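Local coordinates for protein probable zinc protease (Pseudomonas aeruginosa, PDB 4NNZ) that probably acts as a zinc-dependent metallopeptidase of the M16 family, forming one subunit of a heterodimeric protease, at residues I128-R133 against I163-L169; F148-A152 against L415-Q419; G250-P254 against T408-P412; V265-R269 against Y301-N305. All coordinates share one frame; numbering follows the deposited sequence.

Following the chain from the N terminus, contact 1 opens on helix 118-137 and closes at the start of helix 166-171. Contact 2 opens within that span, on helix 140-152, and closes only on strand 415-422, so contacts 1 and 2 cross; it joins a helix of the N-terminal half to the five-stranded sheet of the C-terminal half. Contact 3, nested inside contact 2, ties the end of helix 399-409 to strand 246-253 of that sheet. Contact 4, nested inside contact 3, joins helix 262-276 to the loop after strand 294-301. Contacts 2 and 3 touch, as do 3 and 4. Contact 1 touches none of the others, though its nearest atoms come within about 5 Å of contact 2.

Contact 1: I128-R133 against I163-L169; sequences IKEERR and IGWMADL
Arg-132 threads between Ile-163 and Met-166 as it reaches from helix 118-137 to the turn that starts helix 166-171, in the M16 peptidase domain. With CG anti to the backbone N (chi1 -154°) and a bend at chi3, its aliphatic part crosses Ile-163 at a slant, CG lying 3.8 Å from Ile-163 CG1. On the opposite side Met-166, bent at chi2 and chi3, lays its thioether on the helix: CE comes within 3.8 Å of Arg-132 CD and also meets Lys-129 O and Arg-133 CG. A flexible methionine suits this place because its end can follow the uneven helix surface. Leu-169 sets CD1 crosswise to the arginine chain, while its CB lies alongside Lys-129 CG. One turn back along the helix, Ile-128 and Ile-163 run alongside one another head to tail, Ile-128 CG2 to Ile-163 CD1 4.1 Å. Here the contact adjoins helix 49-56, whose sequence fits the inverted HxxEH zinc motif of the family: Ile-128 touches His-55, and Glu-131 and Ile-163 touch His-51. Buried Arg-132 has its charge met by Glu-146 and Asp-137. Glycine suits position 164 (phi 103°, psi 148°), where a CB would jam against the carbonyl O of Ile-163; the Gly-164 O takes a hydrogen bond from Arg-132 NH1 at 2.8 Å, tilted out of the guanidinium plane.

Contact 2: F148-A152 against L415-Q419; sequences FKAAA and LTLAQ
Phe-148 of helix 140-152 brings its ring up to strand 415-422, part of the five-stranded mixed sheet of the second half of the chain. The short helix and strand segments run nearly antiparallel (156°), their axes 8.5 Å apart. With CG anti to the backbone N (chi1 160°), the ring swings to the strand and presents its edge to Thr-416: CE1 lies 3.4 Å from Thr-416 O, close to the ring plane, while CD1 approaches Ala-418 CB at 4.2 Å. A turn later Ala-151 places its methyl 4.0 Å from Thr-416 CG2; a small residue suits a site where the helix lies this near the strand. Ala-152 follows at the helix end, its CB 3.4 Å from Thr-416 OG1, so that OG1 lies against Ala-152 while CG2 sits between Ala-151 and the Phe-148 ring. The carbonyl of Ala-152 accepts from Asn-252 ND2 of the neighbouring strand 246-253. Thr-416 O is already engaged with Gly-250 N within the sheet, and the aromatic C-H beside it may add a weakly polar attraction. With no hydrogen bond between the two segments, methyl and ring contacts imply that dispersion and close shape fit mainly hold helix to strand.

Contact 3: G250-P254 against T408-P412; sequences GFNVP and TYFTP
Phe-251 on strand 246-253 and Phe-410 lie with CA atoms 6.6 Å apart, where the chain leaves helix 399-409 through an inverse gamma turn centred on Phe-410 and marked by a weak Thr-411 N to Tyr-409 O bond. The Phe-251 ring rests on this turn. Phe-410 CA sits over one face, 4.1 Å from the centroid and 24° off the normal, a CH-pi contact; Phe-410 CD1 comes over the same face toward the rim. The two rings are oblique to each other, planes at 58°. At the edge of the Phe-251 ring, in its plane, CE1 meets Thr-411 O at 3.3 Å. Phe-251 CD1 also lies 3.4 Å from Tyr-409 O. An aromatic ring serves well here, since its face takes carbon while its weakly positive C-H rim suits the Thr-411 carbonyl oxygen. The strand belongs to the five-stranded mixed sheet on which helices 325-341 and 262-276 also lie: Leu-336 touches both phenylalanines and Ile-271 touches Phe-410. Tyr-409, at the end of helix 399-409, leans its ring along Val-253 and Pro-254 farther down the strand. Val-253 CG1 approaches Tyr-409 CD1 at 3.7 Å, and Pro-254 CD reaches Tyr-409 CE1 at 3.5 Å. Thr-408 CG2 covers the centre of one tyrosine face, and the hydroxyl extends past Pro-254 CG to a weak hydrogen bond with Glu-264.

Contact 4: V265-R269 against Y301-N305; sequences VNALR and YDAFN
Tyr-301 turns the edge of its ring to helix 262-276, with Val-265 O and Arg-269 CG near the ring plane, while Ala-303 N lies over the centre of one face. Phe-304 approaches the second flat group, the Arg-269 guanidinium, with CZ 3.5 Å above one face and toward the rim; the planes stand 74° apart. One face of the Phe-304 ring carries Ala-303 CB, offset toward its rim. Having CG anti to the backbone N (chi1 169°) brings the tyrosine ring up to the helix, crosswise to the Leu-268 side chain, where CE2 meets Leu-268 CB at 3.6 Å. Tyrosine suits this place because its ring packs on the helix while OH reaches Pro-254 O. Ala-303, small enough to lie close to the helix, puts its methyl 3.6 Å from Arg-269 CD and 3.7 Å from Val-265 CG1. Arginine fits opposite it, with an aliphatic stem on Ala-303 and a charged end, turned to Phe-304 by the bend at chi3, whose NH1 donates to Asn-266 OD1 at 3.3 Å and forms a salt bridge with Asp-390. Asp-302 shapes the loop with an Asx turn, OD1 accepting from Phe-304 N at 2.6 Å. The loop links strand 294-301 to strand 309-317 and packs against helix 262-276; helix 386-396 supplies Asp-390 and Leu-394, and helix 346-364 brings Met-356 and Met-360 onto Arg-269.

Contact 1: I128-R133 against I163-L169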
loop_
_atom_site.group_PDB
_atom_site.type_symbol
_atom_site.label_atom_id
_atom_site.label_comp_id
_atom_site.label_asym_id
_atom_site.label_seq_id
_atom_site.Cartn_x
_atom_site.Cartn_y
_atom_site.Cartn_z
ATOM N N ILE A 128 19.642 10.948 -3.851
ATOM C CA ILE A 128 18.399 10.300 -4.134
ATOM C C ILE A 128 17.243 11.127 -3.686
ATOM O O ILE A 128 16.292 11.266 -4.392
ATOM C CB ILE A 128 18.369 8.949 -3.457
ATOM C CG1 ILE A 128 19.406 8.067 -4.083
ATOM C CG2 ILE A 128 17.039 8.280 -3.630
ATOM C CD1 ILE A 128 19.668 6.821 -3.300
ATOM N N LYS A 129 17.341 11.674 -2.503
ATOM C CA LYS A 129 16.282 12.468 -1.979
ATOM C C LYS A 129 16.128 13.650 -2.865
ATOM O O LYS A 129 15.049 14.107 -3.145
ATOM C CB LYS A 129 16.653 12.952 -0.609
ATOM C CG LYS A 129 16.494 11.923 0.463
ATOM C CD LYS A 129 16.556 12.568 1.812
ATOM C CE LYS A 129 17.934 12.509 2.403
ATOM N NZ LYS A 129 17.916 13.287 3.647
ATOM N N GLU A 130 17.253 14.174 -3.272
ATOM C CA GLU A 130 17.266 15.307 -4.127
ATOM C C GLU A 130 16.635 14.969 -5.443
ATOM O O GLU A 130 15.856 15.708 -5.946
ATOM C CB GLU A 130 18.697 15.759 -4.293
ATOM C CG GLU A 130 18.919 16.817 -5.328
ATOM C CD GLU A 130 18.354 18.138 -4.911
ATOM O OE1 GLU A 130 17.501 18.169 -4.019
ATOM O OE2 GLU A 130 18.756 19.156 -5.472
ATOM N N GLU A 131 16.948 13.811 -5.972
ATOM C CA GLU A 131 16.371 13.355 -7.207
ATOM C C GLU A 131 14.857 13.224 -7.100
ATOM O O GLU A 131 14.179 13.445 -8.049
ATOM C CB GLU A 131 17.030 12.050 -7.659
ATOM C CG GLU A 131 16.180 11.151 -8.535
ATOM C CD GLU A 131 16.955 10.059 -9.216
ATOM O OE1 GLU A 131 17.497 9.203 -8.518
ATOM O OE2 GLU A 131 17.016 10.044 -10.453
ATOM N N ARG A 132 14.350 12.845 -5.950
ATOM C CA ARG A 132 12.933 12.785 -5.755
ATOM C C ARG A 132 12.254 14.128 -5.852
ATOM O O ARG A 132 11.187 14.228 -6.373
ATOM C CB ARG A 132 12.604 12.159 -4.416
ATOM C CG ARG A 132 11.259 11.519 -4.423
ATOM C CD ARG A 132 10.579 11.497 -3.090
ATOM N NE ARG A 132 9.230 11.975 -3.238
ATOM C CZ ARG A 132 8.207 11.278 -3.684
ATOM N NH1 ARG A 132 8.320 10.022 -4.019
ATOM N NH2 ARG A 132 7.056 11.860 -3.781
ATOM N N ARG A 133 12.853 15.143 -5.273
ATOM C CA ARG A 133 12.296 16.455 -5.345
ATOM C C ARG A 133 12.247 16.991 -6.745
ATOM O O ARG A 133 11.269 17.522 -7.172
ATOM C CB ARG A 133 13.207 17.407 -4.616
ATOM C CG ARG A 133 13.174 17.341 -3.123
ATOM C CD ARG A 133 13.505 18.700 -2.560
ATOM N NE ARG A 133 14.741 19.262 -3.104
ATOM C CZ ARG A 133 14.812 20.350 -3.858
ATOM N NH1 ARG A 133 13.721 21.018 -4.185
ATOM N NH2 ARG A 133 15.976 20.773 -4.287
ATOM N N ILE A 163 10.821 5.236 -6.795
ATOM C CA ILE A 163 11.769 6.139 -6.186
ATOM C C ILE A 163 11.747 6.095 -4.672
ATOM O O ILE A 163 12.752 6.261 -4.052
ATOM C CB ILE A 163 11.656 7.581 -6.701
ATOM C CG1 ILE A 163 12.757 8.442 -6.117
ATOM C CG2 ILE A 163 10.367 8.202 -6.298
ATOM C CD1 ILE A 163 14.145 8.029 -6.501
ATOM N N GLY A 164 10.584 5.844 -4.114
ATOM C CA GLY A 164 10.347 5.805 -2.695
ATOM C C GLY A 164 9.663 7.034 -2.192
ATOM O O GLY A 164 9.837 8.066 -2.738
ATOM N N TRP A 165 8.848 6.918 -1.172
ATOM C CA TRP A 165 8.249 8.077 -0.546
ATOM C C TRP A 165 9.291 8.835 0.259
ATOM O O TRP A 165 10.172 8.257 0.812
ATOM C CB TRP A 165 7.082 7.671 0.334
ATOM C CG TRP A 165 5.964 6.945 -0.325
ATOM C CD1 TRP A 165 5.624 5.664 -0.145
ATOM C CD2 TRP A 165 5.020 7.471 -1.232
ATOM N NE1 TRP A 165 4.545 5.344 -0.868
ATOM C CE2 TRP A 165 4.145 6.445 -1.553
ATOM C CE3 TRP A 165 4.841 8.707 -1.822
ATOM C CZ2 TRP A 165 3.120 6.611 -2.428
ATOM C CZ3 TRP A 165 3.818 8.872 -2.660
ATOM C CH2 TRP A 165 2.969 7.837 -2.970
ATOM N N MET A 166 9.169 10.133 0.334
ATOM C CA MET A 166 10.197 10.934 0.929
ATOM C C MET A 166 10.422 10.606 2.375
ATOM O O MET A 166 11.525 10.626 2.857
ATOM C CB MET A 166 9.921 12.409 0.747
ATOM C CG MET A 166 11.065 13.275 1.223
ATOM S SD MET A 166 12.562 13.162 0.274
ATOM C CE MET A 166 12.125 14.309 -0.998
ATOM N N ALA A 167 9.350 10.304 3.058
ATOM C CA ALA A 167 9.428 9.940 4.423
ATOM C C ALA A 167 10.250 8.702 4.575
ATOM O O ALA A 167 10.974 8.577 5.514
ATOM C CB ALA A 167 8.045 9.728 4.962
ATOM N N ASP A 168 10.103 7.757 3.680
ATOM C CA ASP A 168 10.909 6.564 3.719
ATOM C C ASP A 168 12.376 6.797 3.419
ATOM O O ASP A 168 13.214 6.293 4.083
ATOM C CB ASP A 168 10.315 5.458 2.842
ATOM C CG ASP A 168 8.884 5.157 3.173
ATOM O OD1 ASP A 168 8.400 5.625 4.175
ATOM O OD2 ASP A 168 8.215 4.473 2.421
ATOM N N LEU A 169 12.672 7.583 2.414
ATOM C CA LEU A 169 14.027 7.891 2.066
ATOM C C LEU A 169 14.661 8.607 3.207
ATOM O O LEU A 169 15.796 8.413 3.513
ATOM C CB LEU A 169 14.066 8.755 0.832
ATOM C CG LEU A 169 13.351 8.215 -0.386
ATOM C CD1 LEU A 169 13.210 9.263 -1.444
ATOM C CD2 LEU A 169 14.025 6.999 -0.951
#

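Contact 2: F148-A152 against L415-Q419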
loop_
_atom_site.group_PDB
_atom_site.type_symbol
_atom_site.label_atom_id
_atom_site.label_comp_id
_atom_site.label_asym_id
_atom_site.label_seq_id
_atom_site.Cartn_x
_atom_site.Cartn_y
_atom_site.Cartn_z
ATOM N N PHE A 148 -1.984 9.012 -8.812
ATOM C CA PHE A 148 -2.966 8.288 -9.576
ATOM C C PHE A 148 -2.735 6.830 -9.409
ATOM O O PHE A 148 -3.639 6.082 -9.208
ATOM C CB PHE A 148 -2.892 8.714 -11.043
ATOM C CG PHE A 148 -3.496 7.756 -11.997
ATOM C CD1 PHE A 148 -4.848 7.682 -12.146
ATOM C CD2 PHE A 148 -2.708 6.953 -12.760
ATOM C CE1 PHE A 148 -5.402 6.811 -13.025
ATOM C CE2 PHE A 148 -3.251 6.070 -13.640
ATOM C CZ PHE A 148 -4.598 6.010 -13.779
ATOM N N LYS A 149 -1.482 6.462 -9.486
ATOM C CA LYS A 149 -1.053 5.111 -9.307
ATOM C C LYS A 149 -1.325 4.552 -7.930
ATOM O O LYS A 149 -1.736 3.442 -7.829
ATOM C CB LYS A 149 0.418 4.968 -9.661
ATOM C CG LYS A 149 0.814 3.560 -10.012
ATOM C CD LYS A 149 2.031 3.484 -10.891
ATOM C CE LYS A 149 2.763 2.172 -10.746
ATOM N NZ LYS A 149 3.914 2.295 -9.842
ATOM N N ALA A 150 -1.134 5.324 -6.884
ATOM C CA ALA A 150 -1.502 4.880 -5.575
ATOM C C ALA A 150 -3.003 4.600 -5.392
ATOM O O ALA A 150 -3.369 3.623 -4.821
ATOM C CB ALA A 150 -1.012 5.870 -4.559
ATOM N N ALA A 151 -3.853 5.478 -5.869
ATOM C CA ALA A 151 -5.274 5.255 -5.880
ATOM C C ALA A 151 -5.722 4.105 -6.767
ATOM O O ALA A 151 -6.636 3.419 -6.444
ATOM C CB ALA A 151 -6.006 6.513 -6.232
ATOM N N ALA A 152 -5.080 3.923 -7.897
ATOM C CA ALA A 152 -5.371 2.833 -8.793
ATOM C C ALA A 152 -5.024 1.423 -8.327
ATOM O O ALA A 152 -5.571 0.480 -8.810
ATOM C CB ALA A 152 -4.806 3.112 -10.157
ATOM N N LEU A 415 -12.453 1.718 -12.586
ATOM C CA LEU A 415 -11.888 2.959 -12.997
ATOM C C LEU A 415 -11.298 3.811 -11.896
ATOM O O LEU A 415 -11.908 4.006 -10.891
ATOM C CB LEU A 415 -12.957 3.760 -13.703
ATOM C CG LEU A 415 -12.660 5.211 -13.985
ATOM C CD1 LEU A 415 -11.689 5.310 -15.126
ATOM C CD2 LEU A 415 -13.921 5.934 -14.322
ATOM N N THR A 416 -10.091 4.302 -12.124
ATOM C CA THR A 416 -9.508 5.404 -11.408
ATOM C C THR A 416 -9.351 6.526 -12.400
ATOM O O THR A 416 -8.722 6.383 -13.392
ATOM C CB THR A 416 -8.117 5.081 -10.887
ATOM O OG1 THR A 416 -8.102 3.800 -10.307
ATOM C CG2 THR A 416 -7.713 6.027 -9.869
ATOM N N LEU A 417 -9.962 7.644 -12.112
ATOM C CA LEU A 417 -9.896 8.794 -12.961
ATOM C C LEU A 417 -9.338 9.969 -12.199
ATOM O O LEU A 417 -9.756 10.234 -11.123
ATOM C CB LEU A 417 -11.277 9.129 -13.482
ATOM C CG LEU A 417 -11.434 10.438 -14.210
ATOM C CD1 LEU A 417 -12.547 10.365 -15.198
ATOM C CD2 LEU A 417 -11.652 11.568 -13.255
ATOM N N ALA A 418 -8.381 10.672 -12.771
ATOM C CA ALA A 418 -7.827 11.834 -12.123
ATOM C C ALA A 418 -7.815 13.090 -12.961
ATOM O O ALA A 418 -7.413 13.048 -14.063
ATOM C CB ALA A 418 -6.441 11.533 -11.646
ATOM N N GLN A 419 -8.218 14.213 -12.397
ATOM C CA GLN A 419 -8.142 15.483 -13.072
ATOM C C GLN A 419 -6.934 16.208 -12.570
ATOM O O GLN A 419 -6.776 16.389 -11.401
ATOM C CB GLN A 419 -9.390 16.313 -12.812
ATOM C CG GLN A 419 -10.671 15.552 -13.060
ATOM C CD GLN A 419 -11.912 16.394 -13.218
ATOM O OE1 GLN A 419 -12.085 17.411 -12.600
ATOM N NE2 GLN A 419 -12.802 15.929 -14.034
#

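Contact 3: G250-P254 against T408-P412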
loop_
_atom_site.group_PDB
_atom_site.type_symbol
_atom_site.label_atom_id
_atom_site.label_comp_id
_atom_site.label_asym_id
_atom_site.label_seq_id
_atom_site.Cartn_x
_atom_site.Cartn_y
_atom_site.Cartn_z
ATOM N N GLY A 250 -7.687 5.219 -15.736
ATOM C CA GLY A 250 -7.081 3.910 -15.679
ATOM C C GLY A 250 -8.052 2.815 -15.347
ATOM O O GLY A 250 -8.851 2.989 -14.514
ATOM N N PHE A 251 -7.964 1.686 -16.010
ATOM C CA PHE A 251 -8.811 0.559 -15.693
ATOM C C PHE A 251 -8.045 -0.638 -15.175
ATOM O O PHE A 251 -7.125 -1.061 -15.781
ATOM C CB PHE A 251 -9.599 0.170 -16.914
ATOM C CG PHE A 251 -10.676 1.130 -17.256
ATOM C CD1 PHE A 251 -11.856 1.085 -16.623
ATOM C CD2 PHE A 251 -10.487 2.080 -18.210
ATOM C CE1 PHE A 251 -12.848 1.951 -16.932
ATOM C CE2 PHE A 251 -11.470 2.964 -18.516
ATOM C CZ PHE A 251 -12.657 2.894 -17.869
ATOM N N ASN A 252 -8.436 -1.168 -14.034
ATOM C CA ASN A 252 -7.752 -2.313 -13.477
ATOM C C ASN A 252 -8.013 -3.541 -14.283
ATOM O O ASN A 252 -9.134 -3.881 -14.555
ATOM C CB ASN A 252 -8.181 -2.590 -12.048
ATOM C CG ASN A 252 -7.744 -1.540 -11.087
ATOM O OD1 ASN A 252 -8.457 -0.621 -10.827
ATOM N ND2 ASN A 252 -6.586 -1.700 -10.538
ATOM N N VAL A 253 -6.954 -4.215 -14.659
ATOM C CA VAL A 253 -7.048 -5.293 -15.605
ATOM C C VAL A 253 -6.008 -6.335 -15.354
ATOM O O VAL A 253 -5.133 -6.140 -14.585
ATOM C CB VAL A 253 -6.922 -4.828 -17.056
ATOM C CG1 VAL A 253 -8.164 -4.131 -17.514
ATOM C CG2 VAL A 253 -5.718 -3.962 -17.237
ATOM N N PRO A 254 -6.113 -7.459 -16.011
ATOM C CA PRO A 254 -5.088 -8.483 -15.962
ATOM C C PRO A 254 -3.894 -8.250 -16.866
ATOM O O PRO A 254 -3.899 -7.449 -17.742
ATOM C CB PRO A 254 -5.831 -9.720 -16.404
ATOM C CG PRO A 254 -6.930 -9.208 -17.213
ATOM C CD PRO A 254 -7.361 -7.977 -16.548
ATOM N N THR A 408 -16.175 -6.309 -20.505
ATOM C CA THR A 408 -15.719 -6.757 -19.234
ATOM C C THR A 408 -14.983 -5.712 -18.450
ATOM O O THR A 408 -15.233 -5.538 -17.299
ATOM C CB THR A 408 -14.858 -8.000 -19.424
ATOM O OG1 THR A 408 -15.600 -8.946 -20.174
ATOM C CG2 THR A 408 -14.502 -8.624 -18.142
ATOM N N TYR A 409 -14.053 -5.029 -19.077
ATOM C CA TYR A 409 -13.136 -4.200 -18.334
ATOM C C TYR A 409 -13.375 -2.716 -18.252
ATOM O O TYR A 409 -12.966 -2.104 -17.312
ATOM C CB TYR A 409 -11.723 -4.515 -18.736
ATOM C CG TYR A 409 -11.364 -5.917 -18.408
ATOM C CD1 TYR A 409 -11.160 -6.302 -17.117
ATOM C CD2 TYR A 409 -11.257 -6.862 -19.383
ATOM C CE1 TYR A 409 -10.846 -7.593 -16.805
ATOM C CE2 TYR A 409 -10.942 -8.148 -19.084
ATOM C CZ TYR A 409 -10.738 -8.505 -17.796
ATOM O OH TYR A 409 -10.436 -9.786 -17.500
ATOM N N PHE A 410 -14.040 -2.153 -19.224
ATOM C CA PHE A 410 -14.260 -0.745 -19.187
ATOM C C PHE A 410 -15.505 -0.416 -18.417
ATOM O O PHE A 410 -16.393 0.184 -18.911
ATOM C CB PHE A 410 -14.293 -0.190 -20.594
ATOM C CG PHE A 410 -13.013 -0.380 -21.331
ATOM C CD1 PHE A 410 -11.830 -0.350 -20.658
ATOM C CD2 PHE A 410 -12.997 -0.602 -22.673
ATOM C CE1 PHE A 410 -10.648 -0.539 -21.296
ATOM C CE2 PHE A 410 -11.813 -0.790 -23.327
ATOM C CZ PHE A 410 -10.635 -0.758 -22.634
ATOM N N THR A 411 -15.516 -0.781 -17.162
ATOM C CA THR A 411 -16.615 -0.543 -16.293
ATOM C C THR A 411 -16.212 0.480 -15.272
ATOM O O THR A 411 -15.070 0.568 -14.937
ATOM C CB THR A 411 -16.987 -1.821 -15.572
ATOM O OG1 THR A 411 -15.991 -2.133 -14.620
ATOM C CG2 THR A 411 -17.066 -2.930 -16.513
ATOM N N PRO A 412 -17.138 1.241 -14.748
ATOM C CA PRO A 412 -16.787 2.257 -13.779
ATOM C C PRO A 412 -16.251 1.656 -12.528
ATOM O O PRO A 412 -15.547 2.297 -11.834
ATOM C CB PRO A 412 -18.091 2.949 -13.523
ATOM C CG PRO A 412 -18.809 2.826 -14.779
ATOM C CD PRO A 412 -18.413 1.539 -15.387
#

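Contact 4: V265-R269 against Y301-N305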
loop_
_atom_site.group_PDB
_atom_site.type_symbol
_atom_site.label_atom_id
_atom_site.label_comp_id
_atom_site.label_asym_id
_atom_site.label_seq_id
_atom_site.Cartn_x
_atom_site.Cartn_y
_atom_site.Cartn_z
ATOM N N VAL A 265 -6.118 -10.586 -22.638
ATOM C CA VAL A 265 -5.027 -9.663 -22.537
ATOM C C VAL A 265 -4.632 -9.184 -23.901
ATOM O O VAL A 265 -4.422 -8.025 -24.104
ATOM C CB VAL A 265 -3.806 -10.325 -21.897
ATOM C CG1 VAL A 265 -2.615 -9.405 -21.909
ATOM C CG2 VAL A 265 -4.098 -10.721 -20.479
ATOM N N ASN A 266 -4.482 -10.097 -24.818
ATOM C CA ASN A 266 -4.058 -9.742 -26.129
ATOM C C ASN A 266 -5.085 -8.886 -26.810
ATOM O O ASN A 266 -4.765 -8.062 -27.623
ATOM C CB ASN A 266 -3.669 -10.965 -26.916
ATOM C CG ASN A 266 -2.415 -11.588 -26.401
ATOM O OD1 ASN A 266 -1.642 -10.958 -25.734
ATOM N ND2 ASN A 266 -2.221 -12.825 -26.699
ATOM N N ALA A 267 -6.330 -9.110 -26.450
ATOM C CA ALA A 267 -7.422 -8.288 -26.881
ATOM C C ALA A 267 -7.306 -6.881 -26.342
ATOM O O ALA A 267 -7.627 -5.945 -27.000
ATOM C CB ALA A 267 -8.722 -8.907 -26.480
ATOM N N LEU A 268 -6.859 -6.750 -25.126
ATOM C CA LEU A 268 -6.582 -5.453 -24.570
ATOM C C LEU A 268 -5.452 -4.687 -25.245
ATOM O O LEU A 268 -5.516 -3.501 -25.387
ATOM C CB LEU A 268 -6.375 -5.559 -23.071
ATOM C CG LEU A 268 -7.649 -5.772 -22.309
ATOM C CD1 LEU A 268 -7.348 -6.081 -20.877
ATOM C CD2 LEU A 268 -8.553 -4.576 -22.409
ATOM N N ARG A 269 -4.407 -5.378 -25.636
ATOM C CA ARG A 269 -3.315 -4.756 -26.328
ATOM C C ARG A 269 -3.775 -4.207 -27.643
ATOM O O ARG A 269 -3.449 -3.112 -28.003
ATOM C CB ARG A 269 -2.220 -5.773 -26.539
ATOM C CG ARG A 269 -1.984 -6.594 -25.307
ATOM C CD ARG A 269 -0.939 -7.649 -25.501
ATOM N NE ARG A 269 0.202 -7.184 -26.248
ATOM C CZ ARG A 269 1.111 -7.978 -26.772
ATOM N NH1 ARG A 269 1.009 -9.262 -26.633
ATOM N NH2 ARG A 269 2.120 -7.488 -27.427
ATOM N N TYR A 301 -0.780 0.526 -22.018
ATOM C CA TYR A 301 -1.078 -0.692 -21.279
ATOM C C TYR A 301 0.090 -1.649 -21.320
ATOM O O TYR A 301 0.455 -2.067 -22.380
ATOM C CB TYR A 301 -2.284 -1.366 -21.908
ATOM C CG TYR A 301 -2.579 -2.756 -21.427
ATOM C CD1 TYR A 301 -2.701 -3.023 -20.099
ATOM C CD2 TYR A 301 -2.761 -3.784 -22.306
ATOM C CE1 TYR A 301 -2.973 -4.270 -19.652
ATOM C CE2 TYR A 301 -3.042 -5.041 -21.865
ATOM C CZ TYR A 301 -3.149 -5.264 -20.527
ATOM O OH TYR A 301 -3.430 -6.486 -20.051
ATOM N N ASP A 302 0.666 -2.014 -20.186
ATOM C CA ASP A 302 1.717 -3.010 -20.176
ATOM C C ASP A 302 1.139 -4.362 -19.888
ATOM O O ASP A 302 0.633 -4.599 -18.840
ATOM C CB ASP A 302 2.776 -2.696 -19.140
ATOM C CG ASP A 302 3.932 -3.656 -19.187
ATOM O OD1 ASP A 302 3.823 -4.681 -19.841
ATOM O OD2 ASP A 302 4.962 -3.399 -18.566
ATOM N N ALA A 303 1.230 -5.243 -20.858
ATOM C CA ALA A 303 0.665 -6.557 -20.780
ATOM C C ALA A 303 1.613 -7.551 -20.188
ATOM O O ALA A 303 1.262 -8.680 -19.998
ATOM C CB ALA A 303 0.258 -7.011 -22.151
ATOM N N PHE A 304 2.823 -7.123 -19.892
ATOM C CA PHE A 304 3.852 -8.026 -19.428
ATOM C C PHE A 304 4.293 -7.847 -17.991
ATOM O O PHE A 304 5.441 -7.860 -17.701
ATOM C CB PHE A 304 5.038 -8.033 -20.368
ATOM C CG PHE A 304 4.673 -8.347 -21.756
ATOM C CD1 PHE A 304 4.493 -9.625 -22.142
ATOM C CD2 PHE A 304 4.465 -7.358 -22.654
ATOM C CE1 PHE A 304 4.139 -9.928 -23.408
ATOM C CE2 PHE A 304 4.103 -7.645 -23.922
ATOM C CZ PHE A 304 3.942 -8.937 -24.302
ATOM N N ASN A 305 3.337 -7.652 -17.111
ATOM C CA ASN A 305 3.576 -7.591 -15.680
ATOM C C ASN A 305 3.653 -8.915 -14.951
ATOM O O ASN A 305 3.103 -9.894 -15.340
ATOM C CB ASN A 305 2.541 -6.707 -15.001
ATOM C CG ASN A 305 2.799 -5.250 -15.197
ATOM O OD1 ASN A 305 3.922 -4.795 -15.140
ATOM N ND2 ASN A 305 1.762 -4.511 -15.410
#